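Local atomic coordinates of YaeQ family protein (Pseudomonas syringae pv. tomato, PDB entry 2OT9), a protein that is of unknown function but belongs to the YaeQ family of the PDDEXK nuclease-like clan and can bind meso-tartaric acid. Residues E38-T41 with V42-L45. Residues are numbered along the deposited sequence; the frame is centred on the assembly and turned at random.
Sequences ERMT and VRLL. With SRT (S,R meso-tartaric acid), chain C.
Met40, three residues before Arg43 on helix 37-49, brings its selenomethionine methyl CE to the edge of the Arg43 guanidinium, near its plane, 4.1 Å from Arg43 NH1. The two side chains run at a slant to one another, and the bend in Met40 at its last torsion (chi3 -65°) turns the methyl to that edge. One turn further on, Met40 CG faces Leu44 CG at 4.3 Å, an i to i+4 apolar contact; both side chains also touch Ile29 of strand 21-31. Four successive i+4 backbone bonds, from the N atoms of Val42, Arg43, Leu44 and Leu45 to the O atoms of Glu38, Arg39, Met40 and Thr41, establish the alpha helix. Thr41 turns its hydroxyl back along the helix to Glu37 O, while its side chain packs on Leu137 and Trp150. Arg39 starts extended, CG anti to the backbone N (chi1 -179°), then bends at its third torsion, and the guanidinium meets the tartaric acid. Its NH2 donates to SRT O1 at 2.8 Å and 167°, whereas the NH1 bond to the same oxygen is long and weak at 3.4 Å. That oxygen lies in the guanidinium plane, at its edge; SRT O2 sits over one face. The helix thus divides its arginines: Arg43 is buried and salt-bridged to Glu35, whereas Arg39, with Gln86 N and Val84 O, bonds the ligand, consistent with a pocket able to take a carboxylate.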
loop_
_atom_site.group_PDB
_atom_site.type_symbol
_atom_site.label_atom_id
_atom_site.label_comp_id
_atom_site.label_asym_id
_atom_site.label_seq_id
_atom_site.Cartn_x
_atom_site.Cartn_y
_atom_site.Cartn_z
ATOM N N GLU A 38 10.467 -2.918 -4.864
ATOM C CA GLU A 38 10.091 -2.467 -3.523
ATOM C C GLU A 38 8.776 -1.676 -3.516
ATOM O O GLU A 38 7.902 -1.906 -2.681
ATOM C CB GLU A 38 11.230 -1.645 -2.906
ATOM C CG GLU A 38 12.423 -2.498 -2.418
ATOM C CD GLU A 38 13.441 -2.852 -3.505
ATOM O OE1 GLU A 38 13.344 -2.369 -4.677
ATOM O OE2 GLU A 38 14.375 -3.626 -3.171
ATOM N N ARG A 39 8.634 -0.745 -4.451
ATOM C CA ARG A 39 7.405 0.064 -4.536
ATOM C C ARG A 39 6.194 -0.814 -4.813
ATOM O O ARG A 39 5.175 -0.725 -4.135
ATOM C CB ARG A 39 7.550 1.154 -5.615
ATOM C CG ARG A 39 6.297 2.048 -5.736
ATOM C CD ARG A 39 6.534 3.240 -6.678
ATOM N NE ARG A 39 7.479 4.180 -6.086
ATOM C CZ ARG A 39 7.145 5.194 -5.290
ATOM N NH1 ARG A 39 5.870 5.450 -5.033
ATOM N NH2 ARG A 39 8.094 5.991 -4.787
HETATM N N MSE A 40 6.305 -1.681 -5.812
HETATM C CA MSE A 40 5.243 -2.637 -6.101
HETATM C C MSE A 40 4.884 -3.482 -4.877
HETATM O O MSE A 40 3.705 -3.677 -4.571
HETATM C CB MSE A 40 5.647 -3.555 -7.256
HETATM C CG MSE A 40 4.721 -4.769 -7.334
HETATM SE SE MSE A 40 4.712 -5.535 -9.113
HETATM C CE MSE A 40 3.920 -3.993 -9.941
ATOM N N THR A 41 5.897 -3.980 -4.176
ATOM C CA THR A 41 5.676 -4.780 -2.975
ATOM C C THR A 41 4.923 -4.012 -1.891
ATOM O O THR A 41 4.045 -4.567 -1.234
ATOM C CB THR A 41 7.008 -5.344 -2.457
ATOM O OG1 THR A 41 7.562 -6.182 -3.490
ATOM C CG2 THR A 41 6.811 -6.141 -1.169
ATOM N N VAL A 42 5.249 -2.733 -1.717
ATOM C CA VAL A 42 4.490 -1.901 -0.780
ATOM C C VAL A 42 3.016 -1.786 -1.225
ATOM O O VAL A 42 2.108 -1.874 -0.388
ATOM C CB VAL A 42 5.131 -0.509 -0.574
ATOM C CG1 VAL A 42 4.342 0.282 0.466
ATOM C CG2 VAL A 42 6.587 -0.666 -0.055
ATOM N N ARG A 43 2.774 -1.611 -2.523
ATOM C CA ARG A 43 1.387 -1.620 -3.036
ATOM C C ARG A 43 0.654 -2.937 -2.731
ATOM O O ARG A 43 -0.537 -2.926 -2.401
ATOM C CB ARG A 43 1.359 -1.356 -4.544
ATOM C CG ARG A 43 1.737 0.069 -4.909
ATOM C CD ARG A 43 1.012 0.518 -6.180
ATOM N NE ARG A 43 1.431 -0.235 -7.359
ATOM C CZ ARG A 43 0.784 -0.235 -8.523
ATOM N NH1 ARG A 43 1.262 -0.954 -9.544
ATOM N NH2 ARG A 43 -0.338 0.480 -8.672
ATOM N N LEU A 44 1.356 -4.065 -2.863
ATOM C CA LEU A 44 0.758 -5.380 -2.543
ATOM C C LEU A 44 0.432 -5.530 -1.053
ATOM O O LEU A 44 -0.615 -6.097 -0.682
ATOM C CB LEU A 44 1.672 -6.539 -2.978
ATOM C CG LEU A 44 2.128 -6.593 -4.436
ATOM C CD1 LEU A 44 2.981 -7.856 -4.677
ATOM C CD2 LEU A 44 0.970 -6.533 -5.389
ATOM N N LEU A 45 1.322 -5.039 -0.193
ATOM C CA LEU A 45 1.050 -5.046 1.252
ATOM C C LEU A 45 -0.181 -4.192 1.554
ATOM O O LEU A 45 -1.024 -4.589 2.343
ATOM C CB LEU A 45 2.249 -4.487 2.030
ATOM C CG LEU A 45 3.468 -5.402 2.167
ATOM C CD1 LEU A 45 4.648 -4.614 2.762
ATOM C CD2 LEU A 45 3.122 -6.626 3.013
HETATM O O1 SRT C . 7.056 8.189 -3.360
HETATM O O11 SRT C . 7.269 10.101 -4.391
HETATM C C1 SRT C . 6.766 8.966 -4.282
HETATM C C2 SRT C . 5.741 8.468 -5.267
HETATM O O2 SRT C . 6.099 8.561 -6.655
HETATM C C3 SRT C . 4.461 9.210 -4.961
HETATM O O3 SRT C . 3.923 8.499 -3.842
HETATM C C4 SRT C . 3.513 9.238 -6.144
HETATM O O4 SRT C . 3.319 8.217 -6.859
HETATM O O41 SRT C . 2.937 10.322 -6.374
#